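Local coordinates for kelch domain-containing protein (Colletotrichum graminicola M1.001, PDB 5C92), which probably oxidises alcohols to aldehydes at a single copper centre, as its galactose oxidase relatives do, at residues A18-P23 / V418-H423; F280-V285 / Y334-L339; T25-V30 / L51-T56; S221-S226 / T422-T427; K11-P16 / G57-A62. All coordinates share one frame; numbering follows the deposited sequence.

Overall arrangement
From the N terminus, the loop 11-16 leads from strand 5-11, the outer strand of the last propeller blade, into the first blade. Contact 5 closes early, packing this loop on 57-62, and contact 3 nests inside it as the pairing of two strands of the same blade. Contact 1 opens at 18-23 and closes only at 418-423, so it crosses contact 5 and encloses contacts 2 and 3; it ties the inner strand of the first blade to the C-terminal domain. Contact 4 joins 221-226 to the C-terminal domain's finger that ends contact 1, with contact 2, between two further inner strands, nested within it. Contacts 1, 2 and 4 converge on copper, whereas contacts 3 and 5 both touch the glycan carried by Asn58.

Contact 1: A18-P23 / V418-H423; sequences AVALVP and VSATTH. With CU1 (copper (I) ion), chain D.
Thr422 packs against Ala18, CB to CB at 3.6 Å, and the same Thr422 CB lies in plane at the edge of the His423 imidazole. Around that imidazole stand the rings of Tyr120, His178 and His335, the last turned nearly perpendicular to it. His423 NE2 binds copper at 2.1 Å, and His335 NE2 and Tyr120 OH are further ligands. At its other nitrogen, ND1 donates over 2.9 Å to Thr422 OG1, 20° out of the ring plane. Thr422 OG1 is held in turn by Val17 O, which makes it a second-shell support for the ligand.

Antiparallel pairing runs back from this end. Val19 and Thr421 form a hydrogen-bonded pair, Val19 N to Thr421 O 3.0 Å and Thr421 N to Val19 O 2.8 Å. Their CG2 methyls lie side by side, while Ala20 and Ala420 meet CB to CB on the other face. Farther on, Val418 CG1 comes within 3.3 Å of Leu21 O.

As in galactose oxidase, a finger of the C-terminal domain enters the propeller: strand 412-422 adds to inner strand 18-21, which is flanked beyond by strand 28-31, and Leu339 of strand 336-340 lies against Leu21 and Thr421.

Contact 2: F280-V285 / Y334-L339; sequences FANAVV and YHSTAL. With CU1 (copper (I) ion), chain D.
With chi1 of -45°, Phe280 carries CG anti to its carbonyl carbon, while Tyr334 swings CG anti to its backbone N (chi1 -166°); together these turns bring the two rings into a T-shaped pair. The edge of Tyr334 is directed at the face of Phe280, the planes stand 64° apart, and Tyr334 CD1 lies 3.6 Å from Phe280 CE1 near the rim. Tyr334 OH is hydrogen-bonded to the hydroxyls of Tyr245 and of Tyr120, a copper ligand. The next residue, His335, binds copper through NE2 at 2.2 Å.

Strands 282-285 and 336-339 are the inner strands of adjacent Kelch propeller blades, and they run almost parallel, with axes 6.6 Å apart at closest. No backbone hydrogen bond joins them here; Asn282 and waters fill that role. Asn282 ND2 makes a weak bond to Ser336 O (3.3 Å), and it also donates to a water that in turn donates to Ser336 OG. A second water bridges Phe280 O and Ser336 O. A third donates to Asn282 OD1 over 2.8 Å, so both ends of this buried amide are engaged. Ser336 OG is also bonded to Asn333 O. Beyond the amide the contact is apolar: Asn282 CB meets Ala338 CB at 3.6 Å, and Val284 CG2 touches the same methyl at 3.9 Å.

Contact 3: T25-V30 / L51-T56; sequences TGNLLV and LYNVNT. With NAG (2-acetamido-2-deoxy-beta-D-glucopyranose), chain B; ACT (acetate ion), chain E.
Asn27 reaches across to Val54, whose backbone N donates to Asn27 OD1 over 2.9 Å, tilted 31° from the carbonyl plane. A water supplies a second donor to Asn27 OD1 at 2.8 Å. At the other end of the amide, ND2 is bonded to Glu104 OE1, so the carboxylate and the Val54 peptide together fix the rotation of the group. Glu104 also serves Thr25 through its other oxygen: Thr25 OG1 bonds OE2 and accepts from Asn27 N at 3.2 Å, forming an ST turn.

The backbone bonds follow an antiparallel pattern. Leu28 and Tyr52 are a hydrogen-bonded pair, Leu28 N to Tyr52 O 3.0 Å and Tyr52 N to Leu28 O 2.8 Å. Beyond the paired residues, Asn53 OD1 accepts from Thr56 N over 2.8 Å in an Asx motif that curls the chain. Thr56 O is taken up by the glycan, from NAG N2 at 2.7 Å. Tyr52 OH donates over 2.8 Å to OXT of an acetate that probably came from the crystallisation liquor. Apolar contact is carried by Leu51, whose CD1 lies across CA and CB of Leu29.

Within the first propeller blade, strand 28-31 has strand 18-21 as its other neighbour, and strand 47-53 pairs onward with the outermost strand, 58-66.

Contact 4: S221-S226 / T422-T427; sequences SMCGVS and THTVNT. With CU1 (copper (I) ion), chain D.
Thr424 is pressed against the 221-226 segment, its OG1 3.7 Å from Cys223 CA and its CB 4.2 Å from Val225 CG1. No direct hydrogen bond joins the segments; waters link them instead. One donates to both Gly224 O (2.7 Å) and Thr424 OG1 (2.7 Å). Another donates to Thr424 O and accepts from Ser226 N, the latter over 3.2 Å. The Thr424 hydroxyl sits between its own N and carbonyl carbon (chi1 73°), from where it makes a short bond back to His423 O, in the carbonyl plane and on a lone pair.

Each segment contains a tight turn. Thr422 to Val425 is a type I' turn, with Val425 N bonded to Thr422 O at 2.9 Å; His423 and Thr424 occupy its corners, so the turn at the end of the C-terminal finger presents a copper ligand. In the other segment, Ser221 to Gly224 form a type II turn, closed by Gly224 N to Ser221 O at 3.0 Å, leading into inner strand 225-230 of a propeller blade.

Outside this shell, Thr421 OG1 bonds Val425 O and Ser419 OG bonds Asn426 ND2, fastening the exit of the finger turn. Cys223 is tied by a backbone hydrogen bond to Phe280, just ahead of strand 282-285 of the next blade, and Thr427 OG1 bonds Ser123 O.

Contact 5: K11-P16 / G57-A62; sequences KFPVVP and GNISDA. With NAG (2-acetamido-2-deoxy-beta-D-glucopyranose), chain B.
Ile59 sets its CD1 methyl over one face of the Phe12 ring in a CH-pi contact, CD1 lying 4.3 Å from the ring centroid and 14° off the normal. This joins the outermost strand of the first blade of the seven-bladed Kelch propeller to the loop 11-16, by which the chain passes from its N-terminal strand, part of the last blade, to the inner strand of the first. The two side chains cross at about a right angle. In Ile59, CG1 anti to the carbonyl carbon (chi1 -69°) leaves CG2 anti to the backbone N, and both branches thereby meet the ring, CG2 at 3.9 Å from Phe12 CD1. The Trp347 ring meets Phe12 almost perpendicularly.

Pro13 crosses both Ile59 and Asp61 obliquely. Its CG comes within 3.5 Å of Ala62 N, and its CB is as close to Asp61 OD1. That carboxylate oxygen accepts from Ala62 N over 2.9 Å with its anti lone pair, which keeps the acid curled back on its own strand. The Ala62 methyl meets Val14 CG1 at 3.8 Å.

At the other end of the segment, Gly57 and Asn58 face Asn53 in a G1 beta bulge, and there the glycan is attached, its C1 covalently joined to Asn58 ND2 at 1.4 Å.

Contact 1: A18-P23 / V418-H423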
# COMPACT_ATOMS: atom_id res chain seq x y z
N ALA A 18 3.57 10.93 -1.19
CA ALA A 18 2.43 10.08 -0.85
C ALA A 18 1.55 10.07 -2.07
O ALA A 18 1.45 11.08 -2.80
CB ALA A 18 1.66 10.64 0.32
N VAL A 19 0.95 8.93 -2.31
CA VAL A 19 0.07 8.74 -3.44
C VAL A 19 -1.08 7.81 -3.06
O VAL A 19 -0.97 6.95 -2.16
CB VAL A 19 0.79 8.15 -4.67
CG1 VAL A 19 1.98 9.03 -5.09
CG2 VAL A 19 1.22 6.68 -4.47
N ALA A 20 -2.20 8.00 -3.74
CA ALA A 20 -3.42 7.18 -3.50
C ALA A 20 -4.13 6.95 -4.80
O ALA A 20 -4.23 7.87 -5.65
CB ALA A 20 -4.33 7.90 -2.55
N LEU A 21 -4.61 5.73 -5.00
CA LEU A 21 -5.55 5.44 -6.09
C LEU A 21 -6.99 5.81 -5.72
O LEU A 21 -7.51 5.37 -4.70
CB LEU A 21 -5.49 3.98 -6.50
CG LEU A 21 -6.17 3.60 -7.80
CD1 LEU A 21 -5.35 4.07 -8.97
CD2 LEU A 21 -6.42 2.09 -7.92
N VAL A 22 -7.64 6.65 -6.54
CA VAL A 22 -8.99 7.14 -6.21
C VAL A 22 -9.99 6.10 -6.72
O VAL A 22 -9.96 5.72 -7.92
CB VAL A 22 -9.30 8.51 -6.85
CG1 VAL A 22 -10.62 9.06 -6.26
CG2 VAL A 22 -8.14 9.47 -6.66
N PRO A 23 -10.90 5.66 -5.84
CA PRO A 23 -11.90 4.71 -6.30
C PRO A 23 -12.75 5.24 -7.48
O PRO A 23 -12.92 6.47 -7.65
CB PRO A 23 -12.77 4.50 -5.06
CG PRO A 23 -11.87 4.75 -3.93
CD PRO A 23 -10.97 5.85 -4.38
N VAL A 418 -7.97 -1.46 -3.19
CA VAL A 418 -7.54 -0.14 -3.56
C VAL A 418 -6.73 0.47 -2.42
O VAL A 418 -7.14 0.39 -1.26
CB VAL A 418 -8.76 0.75 -3.95
CG1 VAL A 418 -8.28 2.15 -4.28
CG2 VAL A 418 -9.44 0.18 -5.17
N SER A 419 -5.60 1.10 -2.75
CA SER A 419 -4.58 1.40 -1.75
C SER A 419 -3.89 2.74 -1.95
O SER A 419 -4.22 3.54 -2.84
CB SER A 419 -3.56 0.23 -1.68
OG SER A 419 -2.71 0.24 -2.83
N ALA A 420 -3.02 3.03 -1.01
CA ALA A 420 -2.29 4.30 -0.94
C ALA A 420 -0.96 4.04 -0.26
O ALA A 420 -0.85 3.07 0.51
CB ALA A 420 -3.06 5.30 -0.12
N THR A 421 0.02 4.89 -0.49
CA THR A 421 1.32 4.61 0.11
C THR A 421 2.13 5.86 0.31
O THR A 421 1.97 6.87 -0.42
CB THR A 421 2.15 3.54 -0.70
OG1 THR A 421 3.32 3.15 0.04
CG2 THR A 421 2.60 4.07 -2.00
N THR A 422 2.91 5.81 1.39
CA THR A 422 3.95 6.80 1.68
C THR A 422 4.95 6.15 2.65
O THR A 422 4.57 5.26 3.45
CB THR A 422 3.38 8.15 2.21
OG1 THR A 422 4.40 9.15 2.27
CG2 THR A 422 2.77 8.03 3.60
N HIS A 423 6.23 6.43 2.44
CA HIS A 423 7.30 6.02 3.36
C HIS A 423 7.44 4.51 3.46
O HIS A 423 7.80 4.03 4.52
CB HIS A 423 7.06 6.60 4.77
CG HIS A 423 7.33 8.05 4.86
ND1 HIS A 423 6.46 9.00 4.36
CD2 HIS A 423 8.41 8.73 5.31
CE1 HIS A 423 6.97 10.21 4.55
NE2 HIS A 423 8.16 10.06 5.10
CU CU1 D . 9.71 11.46 5.60

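Contact 2: F280-V285 / Y334-L339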
# COMPACT_ATOMS: atom_id res chain seq x y z
N PHE A 280 14.02 1.57 1.69
CA PHE A 280 13.17 2.61 1.06
C PHE A 280 12.63 2.24 -0.34
O PHE A 280 12.07 3.09 -1.01
CB PHE A 280 13.84 3.99 1.00
CG PHE A 280 14.51 4.40 2.28
CD1 PHE A 280 13.83 4.37 3.48
CD2 PHE A 280 15.82 4.87 2.26
CE1 PHE A 280 14.46 4.78 4.65
CE2 PHE A 280 16.45 5.25 3.43
CZ PHE A 280 15.78 5.15 4.63
N ALA A 281 12.52 0.94 -0.61
CA ALA A 281 11.84 0.43 -1.80
C ALA A 281 10.33 0.43 -1.57
O ALA A 281 9.84 0.73 -0.48
CB ALA A 281 12.31 -0.97 -2.09
N ASN A 282 9.61 0.08 -2.63
CA ASN A 282 8.17 -0.16 -2.57
C ASN A 282 7.95 -1.49 -3.21
O ASN A 282 8.66 -1.86 -4.15
CB ASN A 282 7.39 0.94 -3.35
CG ASN A 282 7.44 2.28 -2.67
OD1 ASN A 282 6.54 2.62 -1.93
ND2 ASN A 282 8.50 3.05 -2.90
N ALA A 283 6.95 -2.20 -2.71
CA ALA A 283 6.48 -3.46 -3.25
C ALA A 283 5.02 -3.36 -3.62
O ALA A 283 4.20 -2.96 -2.80
CB ALA A 283 6.66 -4.58 -2.25
N VAL A 284 4.71 -3.87 -4.81
CA VAL A 284 3.36 -3.78 -5.37
C VAL A 284 2.91 -5.19 -5.85
O VAL A 284 3.59 -5.80 -6.65
CB VAL A 284 3.31 -2.80 -6.54
CG1 VAL A 284 1.94 -2.78 -7.20
CG2 VAL A 284 3.68 -1.42 -6.06
N VAL A 285 1.79 -5.69 -5.30
CA VAL A 285 1.14 -6.93 -5.82
C VAL A 285 0.24 -6.67 -7.04
O VAL A 285 -0.47 -5.67 -7.11
CB VAL A 285 0.39 -7.66 -4.71
CG1 VAL A 285 -0.81 -6.87 -4.17
CG2 VAL A 285 0.01 -9.06 -5.20
N TYR A 334 14.63 7.34 -0.45
CA TYR A 334 13.73 7.86 0.57
C TYR A 334 12.67 8.73 -0.08
O TYR A 334 13.01 9.59 -0.88
CB TYR A 334 14.49 8.73 1.59
CG TYR A 334 13.72 9.02 2.83
CD1 TYR A 334 13.15 7.98 3.58
CD2 TYR A 334 13.58 10.30 3.31
CE1 TYR A 334 12.47 8.23 4.75
CE2 TYR A 334 12.91 10.55 4.54
CZ TYR A 334 12.39 9.50 5.25
OH TYR A 334 11.75 9.70 6.43
N HIS A 335 11.46 8.63 0.43
CA HIS A 335 10.28 9.37 -0.09
C HIS A 335 9.80 9.03 -1.53
O HIS A 335 9.11 9.84 -2.17
CB HIS A 335 10.56 10.87 -0.01
CG HIS A 335 10.48 11.42 1.36
ND1 HIS A 335 11.00 12.65 1.68
CD2 HIS A 335 9.94 10.92 2.50
CE1 HIS A 335 10.81 12.88 2.96
NE2 HIS A 335 10.15 11.87 3.47
N SER A 336 10.25 7.89 -2.06
CA SER A 336 9.75 7.33 -3.31
C SER A 336 8.46 6.57 -3.06
O SER A 336 8.17 6.14 -1.94
CB SER A 336 10.82 6.43 -3.98
OG SER A 336 11.11 5.21 -3.27
N THR A 337 7.65 6.42 -4.12
CA THR A 337 6.35 5.72 -4.02
C THR A 337 6.14 4.83 -5.23
O THR A 337 6.80 5.02 -6.26
CB THR A 337 5.16 6.71 -3.96
OG1 THR A 337 5.24 7.64 -5.07
CG2 THR A 337 5.14 7.45 -2.64
N ALA A 338 5.34 3.77 -5.06
CA ALA A 338 4.88 2.95 -6.17
C ALA A 338 3.49 2.43 -5.89
O ALA A 338 3.12 2.32 -4.73
CB ALA A 338 5.83 1.81 -6.46
N LEU A 339 2.68 2.22 -6.93
CA LEU A 339 1.26 1.87 -6.70
C LEU A 339 0.68 1.23 -7.94
O LEU A 339 0.98 1.63 -9.04
CB LEU A 339 0.43 3.08 -6.32
CG LEU A 339 -0.86 2.87 -5.52
CD1 LEU A 339 -0.53 2.61 -4.07
CD2 LEU A 339 -1.79 4.08 -5.60
CU CU1 D . 9.71 11.46 5.60
O HOH W 1 10.08 4.88 -0.20
O HOH W 2 10.64 2.98 -4.68
O HOH W 3 5.80 4.51 -0.03

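Contact 3: T25-V30 / L51-T56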
# COMPACT_ATOMS: atom_id res chain seq x y z
N THR A 25 -12.79 6.17 -10.60
CA THR A 25 -11.97 6.58 -11.75
C THR A 25 -10.67 5.81 -11.89
O THR A 25 -10.18 5.61 -13.01
CB THR A 25 -11.60 8.06 -11.66
OG1 THR A 25 -11.02 8.32 -10.39
CG2 THR A 25 -12.87 8.92 -11.79
N GLY A 26 -10.02 5.56 -10.76
CA GLY A 26 -8.63 5.12 -10.80
C GLY A 26 -7.60 6.21 -11.05
O GLY A 26 -6.48 5.92 -11.46
N ASN A 27 -7.99 7.47 -10.86
CA ASN A 27 -7.01 8.53 -10.93
C ASN A 27 -6.01 8.41 -9.78
O ASN A 27 -6.30 7.81 -8.74
CB ASN A 27 -7.70 9.91 -10.90
CG ASN A 27 -8.57 10.14 -12.13
OD1 ASN A 27 -8.34 9.57 -13.20
ND2 ASN A 27 -9.58 10.99 -11.97
N LEU A 28 -4.85 8.99 -9.98
CA LEU A 28 -3.75 8.94 -9.01
C LEU A 28 -3.57 10.30 -8.39
O LEU A 28 -3.25 11.29 -9.07
CB LEU A 28 -2.45 8.53 -9.69
CG LEU A 28 -1.23 8.38 -8.78
CD1 LEU A 28 -1.35 7.09 -7.96
CD2 LEU A 28 -0.04 8.31 -9.71
N LEU A 29 -3.87 10.36 -7.11
CA LEU A 29 -3.75 11.58 -6.33
C LEU A 29 -2.38 11.55 -5.62
O LEU A 29 -1.98 10.50 -5.07
CB LEU A 29 -4.86 11.59 -5.32
CG LEU A 29 -4.90 12.75 -4.31
CD1 LEU A 29 -5.11 14.08 -5.00
CD2 LEU A 29 -6.01 12.49 -3.30
N VAL A 30 -1.64 12.66 -5.66
CA VAL A 30 -0.28 12.70 -5.09
C VAL A 30 -0.23 13.90 -4.22
O VAL A 30 -0.92 14.90 -4.49
CB VAL A 30 0.86 12.66 -6.14
CG1 VAL A 30 0.62 11.53 -7.16
CG2 VAL A 30 1.06 13.96 -6.89
N LEU A 51 -2.95 15.67 -9.28
CA LEU A 51 -3.75 14.53 -9.71
C LEU A 51 -3.48 14.19 -11.17
O LEU A 51 -3.48 15.08 -12.02
CB LEU A 51 -5.19 14.88 -9.49
CG LEU A 51 -6.20 13.81 -9.88
CD1 LEU A 51 -6.34 12.82 -8.74
CD2 LEU A 51 -7.50 14.56 -10.11
N TYR A 52 -3.19 12.91 -11.41
CA TYR A 52 -3.02 12.34 -12.73
C TYR A 52 -4.34 11.67 -13.08
O TYR A 52 -4.79 10.73 -12.40
CB TYR A 52 -1.87 11.31 -12.74
CG TYR A 52 -1.69 10.59 -14.04
CD1 TYR A 52 -2.37 9.43 -14.32
CD2 TYR A 52 -0.82 11.08 -14.99
CE1 TYR A 52 -2.22 8.80 -15.55
CE2 TYR A 52 -0.67 10.46 -16.23
CZ TYR A 52 -1.37 9.33 -16.49
OH TYR A 52 -1.13 8.69 -17.66
N ASN A 53 -4.90 12.08 -14.21
CA ASN A 53 -6.17 11.55 -14.69
C ASN A 53 -5.90 10.43 -15.62
O ASN A 53 -5.39 10.68 -16.71
CB ASN A 53 -7.00 12.67 -15.39
CG ASN A 53 -8.41 12.23 -15.77
OD1 ASN A 53 -8.59 11.41 -16.64
ND2 ASN A 53 -9.41 12.82 -15.14
N VAL A 54 -6.37 9.22 -15.29
CA VAL A 54 -6.11 8.06 -16.17
C VAL A 54 -7.01 8.00 -17.38
O VAL A 54 -6.71 7.29 -18.30
CB VAL A 54 -6.14 6.67 -15.42
CG1 VAL A 54 -5.08 6.66 -14.31
CG2 VAL A 54 -7.51 6.39 -14.79
N ASN A 55 -8.16 8.64 -17.35
CA ASN A 55 -9.00 8.68 -18.54
C ASN A 55 -8.32 9.56 -19.61
O ASN A 55 -8.35 9.20 -20.76
CB ASN A 55 -10.40 9.21 -18.21
CG ASN A 55 -11.32 9.22 -19.42
OD1 ASN A 55 -11.56 8.21 -20.00
ND2 ASN A 55 -11.96 10.34 -19.66
N THR A 56 -7.75 10.72 -19.24
CA THR A 56 -7.22 11.63 -20.26
C THR A 56 -5.72 11.51 -20.47
O THR A 56 -5.19 11.86 -21.53
CB THR A 56 -7.49 13.08 -19.91
OG1 THR A 56 -6.87 13.40 -18.67
CG2 THR A 56 -8.99 13.37 -19.83
C1 NAG B . -4.58 16.22 -22.43
C2 NAG B . -5.08 15.02 -23.25
C3 NAG B . -5.17 15.40 -24.73
C4 NAG B . -5.94 16.69 -24.87
C5 NAG B . -5.27 17.78 -24.07
C6 NAG B . -5.97 19.16 -24.25
C7 NAG B . -2.92 13.72 -23.51
C8 NAG B . -2.32 12.40 -23.16
N2 NAG B . -4.17 13.88 -23.09
O3 NAG B . -5.82 14.39 -25.50
O4 NAG B . -5.90 17.06 -26.25
O5 NAG B . -5.30 17.41 -22.67
O6 NAG B . -5.24 20.08 -23.45
O7 NAG B . -2.28 14.57 -24.11
C ACT E . -1.48 4.78 -17.17
O ACT E . -0.66 3.89 -17.60
OXT ACT E . -1.52 5.95 -17.70
CH3 ACT E . -2.53 4.38 -16.11
O HOH W 4 -10.54 9.15 -14.89

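Contact 4: S221-S226 / T422-T427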
# COMPACT_ATOMS: atom_id res chain seq x y z
N SER A 221 14.32 -4.66 10.34
CA SER A 221 14.21 -4.38 8.87
C SER A 221 13.43 -3.05 8.58
O SER A 221 12.40 -3.06 7.92
CB SER A 221 13.54 -5.60 8.20
OG SER A 221 14.46 -6.71 8.04
N MET A 222 13.83 -1.97 9.22
CA MET A 222 13.18 -0.68 9.02
C MET A 222 13.18 -0.30 7.54
O MET A 222 14.21 -0.43 6.85
CB MET A 222 13.80 0.41 9.88
CG MET A 222 13.20 1.82 9.69
SD MET A 222 11.49 1.87 10.20
CE MET A 222 11.64 1.86 11.99
N CYS A 223 11.99 0.05 7.06
CA CYS A 223 11.73 0.46 5.65
C CYS A 223 12.10 -0.67 4.70
O CYS A 223 12.50 -0.46 3.55
CB CYS A 223 12.45 1.78 5.36
SG CYS A 223 11.76 3.11 6.41
N GLY A 224 12.01 -1.91 5.21
CA GLY A 224 11.66 -3.00 4.32
C GLY A 224 10.19 -2.93 3.89
O GLY A 224 9.43 -2.11 4.36
N VAL A 225 9.80 -3.83 3.01
CA VAL A 225 8.46 -3.83 2.45
C VAL A 225 7.75 -5.16 2.71
O VAL A 225 8.38 -6.23 2.75
CB VAL A 225 8.49 -3.51 0.94
CG1 VAL A 225 8.83 -2.04 0.76
CG2 VAL A 225 9.50 -4.37 0.18
N SER A 226 6.43 -5.09 2.73
CA SER A 226 5.63 -6.27 2.81
C SER A 226 4.32 -6.08 2.10
O SER A 226 3.86 -4.97 1.90
CB SER A 226 5.40 -6.63 4.27
OG SER A 226 4.59 -5.68 4.91
N THR A 422 2.91 5.81 1.39
CA THR A 422 3.95 6.80 1.68
C THR A 422 4.95 6.15 2.65
O THR A 422 4.57 5.26 3.45
CB THR A 422 3.38 8.15 2.21
OG1 THR A 422 4.40 9.15 2.27
CG2 THR A 422 2.77 8.03 3.60
N HIS A 423 6.23 6.43 2.44
CA HIS A 423 7.30 6.02 3.36
C HIS A 423 7.44 4.51 3.46
O HIS A 423 7.80 4.03 4.52
CB HIS A 423 7.06 6.60 4.77
CG HIS A 423 7.33 8.05 4.86
ND1 HIS A 423 6.46 9.00 4.36
CD2 HIS A 423 8.41 8.73 5.31
CE1 HIS A 423 6.97 10.21 4.55
NE2 HIS A 423 8.16 10.06 5.10
N THR A 424 7.15 3.80 2.37
CA THR A 424 7.17 2.38 2.24
C THR A 424 5.95 1.67 2.82
O THR A 424 5.89 0.46 2.74
CB THR A 424 8.44 1.64 2.82
OG1 THR A 424 8.44 1.61 4.27
CG2 THR A 424 9.73 2.25 2.26
N VAL A 425 5.04 2.40 3.46
CA VAL A 425 3.92 1.78 4.18
C VAL A 425 2.70 1.76 3.28
O VAL A 425 2.29 2.81 2.72
CB VAL A 425 3.66 2.56 5.47
CG1 VAL A 425 2.46 1.99 6.25
CG2 VAL A 425 4.90 2.48 6.31
N ASN A 426 2.20 0.57 3.01
CA ASN A 426 0.92 0.40 2.34
C ASN A 426 0.13 -0.73 2.96
O ASN A 426 0.19 -1.85 2.49
CB ASN A 426 1.07 0.24 0.83
CG ASN A 426 -0.26 0.21 0.09
OD1 ASN A 426 -1.31 0.03 0.69
ND2 ASN A 426 -0.19 0.24 -1.22
N THR A 427 -0.66 -0.42 3.99
CA THR A 427 -1.48 -1.44 4.66
C THR A 427 -2.73 -1.81 3.92
O THR A 427 -3.38 -2.79 4.29
CB THR A 427 -1.90 -1.05 6.08
OG1 THR A 427 -2.82 0.05 6.07
CG2 THR A 427 -0.65 -0.66 6.88
CU CU1 D . 9.71 11.46 5.60
O HOH W 5 7.48 -0.62 5.54
O HOH W 6 5.23 -2.12 2.41
O HOH W 7 2.05 -3.10 1.09

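Contact 5: K11-P16 / G57-A62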
# COMPACT_ATOMS: atom_id res chain seq x y z
N LYS A 11 6.01 14.47 -14.86
CA LYS A 11 6.67 15.31 -13.86
C LYS A 11 5.62 16.15 -13.16
O LYS A 11 5.12 17.13 -13.71
CB LYS A 11 7.76 16.19 -14.52
CG LYS A 11 8.60 17.07 -13.59
CD LYS A 11 9.79 17.68 -14.36
CE LYS A 11 10.86 18.31 -13.50
NZ LYS A 11 10.35 19.64 -13.06
N PHE A 12 5.30 15.77 -11.93
CA PHE A 12 4.34 16.47 -11.15
C PHE A 12 4.87 17.81 -10.63
O PHE A 12 6.07 18.01 -10.50
CB PHE A 12 3.91 15.62 -9.96
CG PHE A 12 3.04 14.46 -10.31
CD1 PHE A 12 1.66 14.62 -10.45
CD2 PHE A 12 3.60 13.20 -10.50
CE1 PHE A 12 0.85 13.53 -10.73
CE2 PHE A 12 2.79 12.11 -10.81
CZ PHE A 12 1.42 12.26 -10.87
N PRO A 13 3.97 18.72 -10.27
CA PRO A 13 4.31 20.03 -9.73
C PRO A 13 4.42 19.97 -8.22
O PRO A 13 4.54 20.97 -7.58
CB PRO A 13 3.09 20.85 -10.07
CG PRO A 13 1.96 19.85 -10.08
CD PRO A 13 2.56 18.64 -10.70
N VAL A 14 4.21 18.79 -7.63
CA VAL A 14 4.67 18.51 -6.27
C VAL A 14 5.48 17.19 -6.26
O VAL A 14 5.31 16.38 -7.14
CB VAL A 14 3.49 18.40 -5.27
CG1 VAL A 14 2.57 19.58 -5.34
CG2 VAL A 14 2.67 17.12 -5.47
N VAL A 15 6.34 16.99 -5.28
CA VAL A 15 7.08 15.73 -5.21
C VAL A 15 6.13 14.66 -4.68
O VAL A 15 5.53 14.86 -3.64
CB VAL A 15 8.26 15.80 -4.27
CG1 VAL A 15 9.03 14.46 -4.30
CG2 VAL A 15 9.12 17.00 -4.64
N PRO A 16 5.88 13.60 -5.46
CA PRO A 16 4.85 12.61 -5.07
C PRO A 16 5.36 11.66 -3.98
O PRO A 16 5.56 10.47 -4.23
CB PRO A 16 4.54 11.90 -6.38
CG PRO A 16 5.83 11.95 -7.09
CD PRO A 16 6.50 13.24 -6.74
N GLY A 57 -5.02 11.07 -19.44
CA GLY A 57 -3.54 11.01 -19.45
C GLY A 57 -2.90 12.32 -19.00
O GLY A 57 -1.71 12.49 -19.09
N ASN A 58 -3.67 13.24 -18.44
CA ASN A 58 -3.10 14.52 -18.09
C ASN A 58 -3.10 14.77 -16.58
O ASN A 58 -3.91 14.20 -15.84
CB ASN A 58 -3.89 15.62 -18.78
CG ASN A 58 -3.65 15.67 -20.27
OD1 ASN A 58 -2.54 15.40 -20.76
ND2 ASN A 58 -4.70 16.05 -21.02
N ILE A 59 -2.20 15.65 -16.17
CA ILE A 59 -1.94 16.01 -14.79
C ILE A 59 -2.42 17.41 -14.57
O ILE A 59 -2.10 18.31 -15.33
CB ILE A 59 -0.41 15.99 -14.55
CG1 ILE A 59 0.12 14.56 -14.62
CG2 ILE A 59 -0.04 16.65 -13.25
CD1 ILE A 59 1.63 14.43 -14.71
N SER A 60 -2.99 17.64 -13.41
CA SER A 60 -3.43 18.96 -13.05
C SER A 60 -2.43 19.64 -12.16
O SER A 60 -1.68 18.99 -11.41
CB SER A 60 -4.80 18.86 -12.35
OG SER A 60 -4.72 18.01 -11.21
N ASP A 61 -2.42 20.98 -12.21
CA ASP A 61 -1.41 21.77 -11.50
C ASP A 61 -1.71 21.71 -10.00
O ASP A 61 -2.80 21.38 -9.58
CB ASP A 61 -1.31 23.25 -12.04
CG ASP A 61 0.17 23.87 -11.93
OD1 ASP A 61 0.95 23.51 -11.02
OD2 ASP A 61 0.59 24.69 -12.81
N ALA A 62 -0.69 22.01 -9.20
CA ALA A 62 -0.71 21.88 -7.75
C ALA A 62 -1.79 22.75 -7.13
O ALA A 62 -1.91 23.90 -7.52
CB ALA A 62 0.67 22.26 -7.20
C1 NAG B . -4.58 16.22 -22.43
C2 NAG B . -5.08 15.02 -23.25
C3 NAG B . -5.17 15.40 -24.73
C4 NAG B . -5.94 16.69 -24.87
C5 NAG B . -5.27 17.78 -24.07
C6 NAG B . -5.97 19.16 -24.25
C7 NAG B . -2.92 13.72 -23.51
C8 NAG B . -2.32 12.40 -23.16
N2 NAG B . -4.17 13.88 -23.09
O3 NAG B . -5.82 14.39 -25.50
O4 NAG B . -5.90 17.06 -26.25
O5 NAG B . -5.30 17.41 -22.67
O6 NAG B . -5.24 20.08 -23.45
O7 NAG B . -2.28 14.57 -24.11